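Oligopeptide ABC transporter, periplasmic oligopeptide-binding protein, putative (Thermotoga maritima MSB8, PDB 5IPW) probably binds oligopeptides in the periplasm and delivers them to an ABC importer for uptake across the membrane. Local coordinates at residues 160-163 and 167-170; 354-359 and 439-444; 416-421 and 429-434. All coordinates share one frame; numbering follows the deposited sequence.

Interaction 1: residues 160-163 and 167-170; sequences EALD and VKFE
E160 and K168 form a hydrogen-bonded pair of an antiparallel beta hairpin. Its strands are 157-163 and 166-171, and strand 157-163 is the outermost on its side of a five-stranded antiparallel sheet. Two backbone bonds hold the pair. K168 N donates to E160 O at 2.9 Å, and E160 N donates to K168 O at 3.1 Å. V167 CA adds a CA-H...O contact to E160 O, at 3.5 Å.

The side chains of E160 and K168 run alongside each other on one face of the sheet. The contact between them is carboxylate against aliphatic chain: E160 OE1 lies 3.8 Å from K168 CD. The charged ends come near but do not form a salt bridge, with E160 OE1 4.4 Å from K168 NZ. K168 CG is anti to the backbone N (chi1 171°), and the rest of the chain is extended. This carries the ammonium outward past the carboxylate. L162, where the chain turns a corner, reaches over, and its CD1 touches K168 CB at 3.8 Å. The lysine stem therefore has E160 and L162 as neighbours, while I112 of strand 110-115 also touches K168.

V167 and F169 point to the other face. There V167 packs on A129 and I132 of helix 129-140, and the ring of F169 meets that of F178. At the turn, D163 OD1 accepts from Y165 N and bonds to T166 OG1. L162 and D163 both face T166, so the hairpin closes on a classic beta bulge.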
loop_
_atom_site.group_PDB
_atom_site.type_symbol
_atom_site.label_atom_id
_atom_site.label_comp_id
_atom_site.label_asym_id
_atom_site.label_seq_id
_atom_site.Cartn_x
_atom_site.Cartn_y
_atom_site.Cartn_z
ATOM N N GLU A 160 -6.789 9.995 24.905
ATOM C CA GLU A 160 -6.482 9.948 26.328
ATOM C C GLU A 160 -6.160 8.535 26.808
ATOM O O GLU A 160 -6.666 7.546 26.281
ATOM C CB GLU A 160 -7.646 10.536 27.143
ATOM C CG GLU A 160 -9.037 10.175 26.624
ATOM C CD GLU A 160 -10.172 10.614 27.542
ATOM O OE1 GLU A 160 -11.348 10.409 27.163
ATOM O OE2 GLU A 160 -9.902 11.158 28.636
ATOM N N ALA A 161 -5.302 8.457 27.815
ATOM C CA ALA A 161 -4.972 7.192 28.431
ATOM C C ALA A 161 -5.965 6.932 29.551
ATOM O O ALA A 161 -5.834 7.489 30.644
ATOM C CB ALA A 161 -3.547 7.216 28.966
ATOM N N LEU A 162 -6.967 6.102 29.273
ATOM C CA LEU A 162 -7.948 5.700 30.291
ATOM C C LEU A 162 -7.239 5.025 31.465
ATOM O O LEU A 162 -7.638 5.182 32.607
ATOM C CB LEU A 162 -9.011 4.778 29.696
ATOM C CG LEU A 162 -9.894 5.411 28.615
ATOM C CD1 LEU A 162 -10.686 4.347 27.872
ATOM C CD2 LEU A 162 -10.827 6.458 29.204
ATOM N N ASP A 163 -6.190 4.271 31.168
ATOM C CA ASP A 163 -5.194 3.877 32.165
ATOM C C ASP A 163 -3.893 3.601 31.421
ATOM O O ASP A 163 -3.816 3.813 30.211
ATOM C CB ASP A 163 -5.657 2.661 32.975
ATOM C CG ASP A 163 -5.991 1.474 32.104
ATOM O OD1 ASP A 163 -5.129 1.046 31.312
ATOM O OD2 ASP A 163 -7.126 0.965 32.209
ATOM N N VAL A 167 -5.875 3.107 25.654
ATOM C CA VAL A 167 -5.870 4.390 24.966
ATOM C C VAL A 167 -7.178 4.515 24.200
ATOM O O VAL A 167 -7.654 3.547 23.595
ATOM C CB VAL A 167 -4.649 4.550 24.019
ATOM C CG1 VAL A 167 -4.557 3.413 23.011
ATOM C CG2 VAL A 167 -4.674 5.903 23.307
ATOM N N LYS A 168 -7.751 5.714 24.242
ATOM C CA LYS A 168 -9.042 5.991 23.640
ATOM C C LYS A 168 -8.887 7.094 22.610
ATOM O O LYS A 168 -8.382 8.168 22.921
ATOM C CB LYS A 168 -10.043 6.411 24.726
ATOM C CG LYS A 168 -11.378 6.948 24.215
ATOM C CD LYS A 168 -12.332 7.262 25.360
ATOM C CE LYS A 168 -13.607 7.936 24.864
ATOM N NZ LYS A 168 -14.715 7.842 25.852
ATOM N N PHE A 169 -9.312 6.812 21.385
ATOM C CA PHE A 169 -9.385 7.812 20.327
ATOM C C PHE A 169 -10.850 8.170 20.147
ATOM O O PHE A 169 -11.634 7.323 19.727
ATOM C CB PHE A 169 -8.850 7.247 19.006
ATOM C CG PHE A 169 -7.372 6.961 19.010
ATOM C CD1 PHE A 169 -6.878 5.789 19.564
ATOM C CD2 PHE A 169 -6.475 7.849 18.431
ATOM C CE1 PHE A 169 -5.522 5.520 19.560
ATOM C CE2 PHE A 169 -5.115 7.583 18.425
ATOM C CZ PHE A 169 -4.638 6.418 18.990
ATOM N N GLU A 170 -11.223 9.403 20.488
ATOM C CA GLU A 170 -12.590 9.886 20.277
ATOM C C GLU A 170 -12.591 10.925 19.172
ATOM O O GLU A 170 -11.991 11.992 19.311
ATOM C CB GLU A 170 -13.175 10.490 21.556
ATOM C CG GLU A 170 -14.589 11.048 21.389
ATOM C CD GLU A 170 -15.317 11.245 22.709
ATOM O OE1 GLU A 170 -16.552 11.044 22.743
ATOM O OE2 GLU A 170 -14.657 11.592 23.715
#

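Interaction 2: residues 354-359 and 439-444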
loop_
_atom_site.group_PDB
_atom_site.type_symbol
_atom_site.label_atom_id
_atom_site.label_comp_id
_atom_site.label_asym_id
_atom_site.label_seq_id
_atom_site.Cartn_x
_atom_site.Cartn_y
_atom_site.Cartn_z
ATOM N N LYS A 354 -22.469 10.079 -27.166
ATOM C CA LYS A 354 -23.508 9.040 -27.253
ATOM C C LYS A 354 -22.928 7.648 -27.485
ATOM O O LYS A 354 -23.241 6.710 -26.751
ATOM C CB LYS A 354 -24.509 9.366 -28.369
ATOM C CG LYS A 354 -25.641 10.295 -27.948
ATOM C CD LYS A 354 -26.844 9.538 -27.384
ATOM C CE LYS A 354 -27.869 9.183 -28.456
ATOM N NZ LYS A 354 -27.354 8.213 -29.463
ATOM N N VAL A 355 -22.084 7.524 -28.506
ATOM C CA VAL A 355 -21.376 6.273 -28.786
ATOM C C VAL A 355 -20.569 5.799 -27.571
ATOM O O VAL A 355 -20.599 4.615 -27.223
ATOM C CB VAL A 355 -20.435 6.433 -29.997
ATOM C CG1 VAL A 355 -19.452 5.269 -30.107
ATOM C CG2 VAL A 355 -21.248 6.576 -31.279
ATOM N N PHE A 356 -19.862 6.732 -26.932
ATOM C CA PHE A 356 -18.979 6.438 -25.784
ATOM C C PHE A 356 -19.723 5.955 -24.526
ATOM O O PHE A 356 -19.237 5.076 -23.819
ATOM C CB PHE A 356 -18.127 7.678 -25.439
ATOM C CG PHE A 356 -16.962 7.930 -26.380
ATOM C CD1 PHE A 356 -16.750 7.162 -27.520
ATOM C CD2 PHE A 356 -16.093 8.977 -26.128
ATOM C CE1 PHE A 356 -15.683 7.423 -28.365
ATOM C CE2 PHE A 356 -15.028 9.243 -26.971
ATOM C CZ PHE A 356 -14.823 8.463 -28.089
ATOM N N ASN A 357 -20.890 6.519 -24.246
ATOM C CA ASN A 357 -21.675 6.107 -23.079
ATOM C C ASN A 357 -22.503 4.843 -23.288
ATOM O O ASN A 357 -23.156 4.364 -22.361
ATOM C CB ASN A 357 -22.591 7.236 -22.628
ATOM C CG ASN A 357 -21.839 8.330 -21.908
ATOM O OD1 ASN A 357 -21.748 8.326 -20.681
ATOM N ND2 ASN A 357 -21.283 9.269 -22.666
ATOM N N ASP A 358 -22.489 4.318 -24.508
ATOM C CA ASP A 358 -23.140 3.056 -24.802
ATOM C C ASP A 358 -22.239 1.938 -24.303
ATOM O O ASP A 358 -21.176 1.693 -24.870
ATOM C CB ASP A 358 -23.395 2.919 -26.306
ATOM C CG ASP A 358 -24.306 1.745 -26.655
ATOM O OD1 ASP A 358 -24.656 0.941 -25.760
ATOM O OD2 ASP A 358 -24.672 1.632 -27.845
ATOM N N VAL A 359 -22.680 1.272 -23.239
ATOM C CA VAL A 359 -21.945 0.157 -22.632
ATOM C C VAL A 359 -21.413 -0.811 -23.686
ATOM O O VAL A 359 -20.264 -1.262 -23.624
ATOM C CB VAL A 359 -22.845 -0.655 -21.673
ATOM C CG1 VAL A 359 -22.037 -1.755 -20.996
ATOM C CG2 VAL A 359 -23.494 0.246 -20.624
ATOM N N LEU A 439 -15.820 6.736 -38.068
ATOM C CA LEU A 439 -15.705 6.463 -36.638
ATOM C C LEU A 439 -14.230 6.481 -36.236
ATOM O O LEU A 439 -13.485 5.526 -36.480
ATOM C CB LEU A 439 -16.369 5.139 -36.276
ATOM C CG LEU A 439 -16.351 4.842 -34.782
ATOM C CD1 LEU A 439 -17.698 4.329 -34.314
ATOM C CD2 LEU A 439 -15.260 3.843 -34.467
ATOM N N ARG A 440 -13.829 7.595 -35.631
ATOM C CA ARG A 440 -12.438 7.876 -35.345
ATOM C C ARG A 440 -12.321 8.692 -34.067
ATOM O O ARG A 440 -13.172 9.534 -33.772
ATOM C CB ARG A 440 -11.804 8.640 -36.511
ATOM C CG ARG A 440 -10.383 9.133 -36.259
ATOM C CD ARG A 440 -9.808 9.838 -37.477
ATOM N NE ARG A 440 -8.432 10.282 -37.258
ATOM C CZ ARG A 440 -7.588 10.681 -38.212
ATOM N NH1 ARG A 440 -7.952 10.708 -39.494
ATOM N NH2 ARG A 440 -6.359 11.054 -37.879
ATOM N N PHE A 441 -11.261 8.426 -33.310
ATOM C CA PHE A 441 -10.886 9.276 -32.190
ATOM C C PHE A 441 -9.424 9.080 -31.859
ATOM O O PHE A 441 -8.789 8.147 -32.344
ATOM C CB PHE A 441 -11.764 9.023 -30.965
ATOM C CG PHE A 441 -11.733 7.609 -30.469
ATOM C CD1 PHE A 441 -12.550 6.641 -31.040
ATOM C CD2 PHE A 441 -10.907 7.245 -29.413
ATOM C CE1 PHE A 441 -12.535 5.336 -30.576
ATOM C CE2 PHE A 441 -10.887 5.940 -28.945
ATOM C CZ PHE A 441 -11.701 4.985 -29.528
ATOM N N THR A 442 -8.894 9.984 -31.044
ATOM C CA THR A 442 -7.486 9.977 -30.679
ATOM C C THR A 442 -7.301 9.466 -29.251
ATOM O O THR A 442 -7.982 9.912 -28.329
ATOM C CB THR A 442 -6.881 11.387 -30.815
ATOM O OG1 THR A 442 -6.711 11.698 -32.203
ATOM C CG2 THR A 442 -5.523 11.479 -30.122
ATOM N N ILE A 443 -6.376 8.524 -29.090
ATOM C CA ILE A 443 -5.983 8.043 -27.776
ATOM C C ILE A 443 -4.839 8.909 -27.291
ATOM O O ILE A 443 -3.800 9.009 -27.947
ATOM C CB ILE A 443 -5.520 6.572 -27.811
ATOM C CG1 ILE A 443 -6.668 5.666 -28.263
ATOM C CG2 ILE A 443 -5.022 6.136 -26.436
ATOM C CD1 ILE A 443 -6.241 4.252 -28.593
ATOM N N THR A 444 -5.045 9.534 -26.138
ATOM C CA THR A 444 -4.047 10.391 -25.534
ATOM C C THR A 444 -3.289 9.621 -24.471
ATOM O O THR A 444 -3.895 9.062 -23.551
ATOM C CB THR A 444 -4.705 11.603 -24.862
ATOM O OG1 THR A 444 -5.568 12.252 -25.798
ATOM C CG2 THR A 444 -3.643 12.588 -24.358
#
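F356 and F441 meet as a T-shaped (edge-to-face) aromatic pair. It packs helix 350-357 against the mixed sheet of an alpha/beta lobe, as expected for a periplasmic binding protein. The edge of F356 is the end that touches. Its CZ sits over one face of the F441 ring, off centre, 4.0 Å from F441 CG. F356 CE1 follows at 4.2 Å from F441 CD1. The ring centroids are 5.3 Å apart and the planes stand at 78°.

With CG between its backbone N and carbonyl carbon (chi1 58°), F441 sends its ring toward the helix, and chi2 of -84° turns a face to F356. The F356 ring projects from the helix toward strand 440-445.

Apolar side chains pack around the pair. L343 of strand 340-343 touches both rings. W461 of helix 448-462 and V468 of strand 467-472 also pack on F441. The pair is buried among these side chains.

Farther out come polar contacts of 356-358. F356 O accepts from R362 NH1. D358 is the N-cap of the next helix, 359-367. N357 ND2 bonds to the carbonyl oxygens of both R353 and Y345, the latter just beyond strand 340-343.

Interaction 3: residues 416-421 and 429-434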
loop_
_atom_site.group_PDB
_atom_site.type_symbol
_atom_site.label_atom_id
_atom_site.label_comp_id
_atom_site.label_asym_id
_atom_site.label_seq_id
_atom_site.Cartn_x
_atom_site.Cartn_y
_atom_site.Cartn_z
ATOM N N LEU A 416 -21.243 -6.731 -31.835
ATOM C CA LEU A 416 -21.778 -5.755 -30.865
ATOM C C LEU A 416 -21.879 -4.325 -31.411
ATOM O O LEU A 416 -22.777 -3.569 -31.025
ATOM C CB LEU A 416 -20.984 -5.774 -29.547
ATOM C CG LEU A 416 -21.599 -6.617 -28.422
ATOM C CD1 LEU A 416 -20.592 -6.812 -27.300
ATOM C CD2 LEU A 416 -22.881 -5.989 -27.884
ATOM N N LEU A 417 -20.969 -3.964 -32.311
ATOM C CA LEU A 417 -21.031 -2.671 -32.981
ATOM C C LEU A 417 -22.189 -2.656 -33.980
ATOM O O LEU A 417 -22.957 -1.685 -34.038
ATOM C CB LEU A 417 -19.705 -2.371 -33.682
ATOM C CG LEU A 417 -18.452 -2.277 -32.801
ATOM C CD1 LEU A 417 -17.205 -2.059 -33.656
ATOM C CD2 LEU A 417 -18.593 -1.186 -31.745
ATOM N N ASP A 418 -22.328 -3.742 -34.741
ATOM C CA ASP A 418 -23.456 -3.894 -35.666
ATOM C C ASP A 418 -24.781 -3.728 -34.926
ATOM O O ASP A 418 -25.704 -3.105 -35.446
ATOM C CB ASP A 418 -23.417 -5.249 -36.383
ATOM C CG ASP A 418 -22.137 -5.459 -37.186
ATOM O OD1 ASP A 418 -21.474 -4.461 -37.547
ATOM O OD2 ASP A 418 -21.791 -6.629 -37.456
ATOM N N GLU A 419 -24.868 -4.264 -33.710
ATOM C CA GLU A 419 -26.065 -4.081 -32.883
ATOM C C GLU A 419 -26.376 -2.605 -32.616
ATOM O O GLU A 419 -27.543 -2.231 -32.514
ATOM C CB GLU A 419 -25.950 -4.828 -31.542
ATOM C CG GLU A 419 -26.555 -6.231 -31.529
ATOM C CD GLU A 419 -25.541 -7.346 -31.743
ATOM O OE1 GLU A 419 -25.889 -8.358 -32.390
ATOM O OE2 GLU A 419 -24.403 -7.231 -31.252
ATOM N N MET A 420 -25.336 -1.779 -32.488
ATOM C CA MET A 420 -25.506 -0.346 -32.202
ATOM C C MET A 420 -26.017 0.453 -33.403
ATOM O O MET A 420 -26.702 1.462 -33.236
ATOM C CB MET A 420 -24.190 0.260 -31.701
ATOM C CG MET A 420 -23.705 -0.299 -30.368
ATOM S SD MET A 420 -22.048 0.260 -29.901
ATOM C CE MET A 420 -22.187 2.033 -30.132
ATOM N N GLY A 421 -25.691 -0.011 -34.605
ATOM C CA GLY A 421 -26.057 0.692 -35.825
ATOM C C GLY A 421 -24.879 1.409 -36.442
ATOM O O GLY A 421 -25.048 2.204 -37.358
ATOM N N GLU A 429 -13.631 -0.604 -44.423
ATOM C CA GLU A 429 -12.328 -0.362 -43.798
ATOM C C GLU A 429 -12.506 0.104 -42.353
ATOM O O GLU A 429 -11.904 -0.453 -41.431
ATOM C CB GLU A 429 -11.532 0.670 -44.601
ATOM C CG GLU A 429 -10.142 0.938 -44.042
ATOM C CD GLU A 429 -9.255 1.711 -44.998
ATOM O OE1 GLU A 429 -9.784 2.497 -45.815
ATOM O OE2 GLU A 429 -8.021 1.534 -44.924
ATOM N N TYR A 430 -13.318 1.140 -42.175
ATOM C CA TYR A 430 -13.771 1.571 -40.856
ATOM C C TYR A 430 -15.270 1.766 -40.930
ATOM O O TYR A 430 -15.832 1.831 -42.018
ATOM C CB TYR A 430 -13.094 2.877 -40.442
ATOM C CG TYR A 430 -11.588 2.786 -40.324
ATOM C CD1 TYR A 430 -10.991 2.037 -39.311
ATOM C CD2 TYR A 430 -10.756 3.456 -41.218
ATOM C CE1 TYR A 430 -9.609 1.955 -39.196
ATOM C CE2 TYR A 430 -9.373 3.382 -41.110
ATOM C CZ TYR A 430 -8.805 2.629 -40.100
ATOM O OH TYR A 430 -7.436 2.559 -39.997
ATOM N N ARG A 431 -15.921 1.861 -39.781
ATOM C CA ARG A 431 -17.354 2.145 -39.771
ATOM C C ARG A 431 -17.612 3.640 -39.554
ATOM O O ARG A 431 -16.671 4.443 -39.612
ATOM C CB ARG A 431 -18.118 1.224 -38.805
ATOM C CG ARG A 431 -17.612 1.118 -37.383
ATOM C CD ARG A 431 -18.441 0.075 -36.641
ATOM N NE ARG A 431 -18.030 -1.302 -36.939
ATOM C CZ ARG A 431 -18.837 -2.369 -36.945
ATOM N NH1 ARG A 431 -20.143 -2.260 -36.692
ATOM N NH2 ARG A 431 -18.335 -3.568 -37.217
ATOM N N LEU A 432 -18.876 4.017 -39.356
ATOM C CA LEU A 432 -19.280 5.420 -39.407
ATOM C C LEU A 432 -20.234 5.798 -38.280
ATOM O O LEU A 432 -21.018 4.971 -37.809
ATOM C CB LEU A 432 -19.967 5.720 -40.745
ATOM C CG LEU A 432 -19.239 5.372 -42.049
ATOM C CD1 LEU A 432 -20.202 5.508 -43.217
ATOM C CD2 LEU A 432 -18.001 6.233 -42.277
ATOM N N LEU A 433 -20.177 7.067 -37.880
ATOM C CA LEU A 433 -21.070 7.601 -36.856
ATOM C C LEU A 433 -22.434 7.899 -37.488
ATOM O O LEU A 433 -22.538 7.962 -38.712
ATOM C CB LEU A 433 -20.476 8.881 -36.249
ATOM C CG LEU A 433 -19.054 8.821 -35.684
ATOM C CD1 LEU A 433 -18.583 10.211 -35.289
ATOM C CD2 LEU A 433 -18.974 7.880 -34.494
ATOM N N PRO A 434 -23.480 8.110 -36.661
ATOM C CA PRO A 434 -24.807 8.479 -37.176
ATOM C C PRO A 434 -24.855 9.688 -38.118
ATOM O O PRO A 434 -25.847 9.852 -38.827
ATOM C CB PRO A 434 -25.602 8.795 -35.907
ATOM C CG PRO A 434 -24.976 7.949 -34.861
ATOM C CD PRO A 434 -23.510 7.886 -35.204
HETATM O O HOH W 1 -24.087 4.813 -38.006
#
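R431 reaches from the loop 429-434 to the last turns of helix 410-420, where it meets L417 and D418. This is the closely packed part of the contact. R431 NH1 donates to D418 OD1 at 2.7 Å in a salt bridge. The donor comes to the anti side of the carboxylate, 30° out of its plane. R431 NH2 adds a weak bond of 3.3 Å to the same D418 OD1. L417 lies over one face of the guanidinium. Its CB sits near the rim, by NH1, and its CD1 is 3.5 Å from R431 NE. R431 bends at chi3 (80°), which brings the flat group across the leucine. Outside the two segments, R431 NE bonds to I464 O, and W424 makes a cation-pi contact with the guanidinium. With an alanine in place of R431, the carboxylate of D418 loses this salt bridge and is likely to turn more freely, and a gap would probably open beside L417.

The other side is looser. A single water bridges the chains there, donating to G421 O at 2.9 Å and to L432 O at 3.1 Å. G421 is exposed and follows the helix with positive phi (104°), a backbone turn that suits glycine. The result is a helix C-terminus ended by glycine, with the loop that leads on to strand 440-445 running beside it and tied to it by a buried arginine.

Along the chain, interaction 1 comes first. Interaction 3 is nested inside the loop closed by interaction 2. Interactions 2 and 3 are neighbours, with centres about 12 Å apart. They touch through a probable backbone hydrogen bond from L439 N to R431 O, and L433 packs on L439. Interaction 3 lies in the connection from helix 410-420 to strand 440-445, and interaction 2 packs that strand against helix 350-357. Interaction 1 lies on the opposite side of the chain's centre, with its centre about 55 Å from that of interaction 2 and about 64 Å from that of interaction 3. Its hairpin belongs to a separate antiparallel sheet. The contacts thus belong to two well-separated parts of the protein.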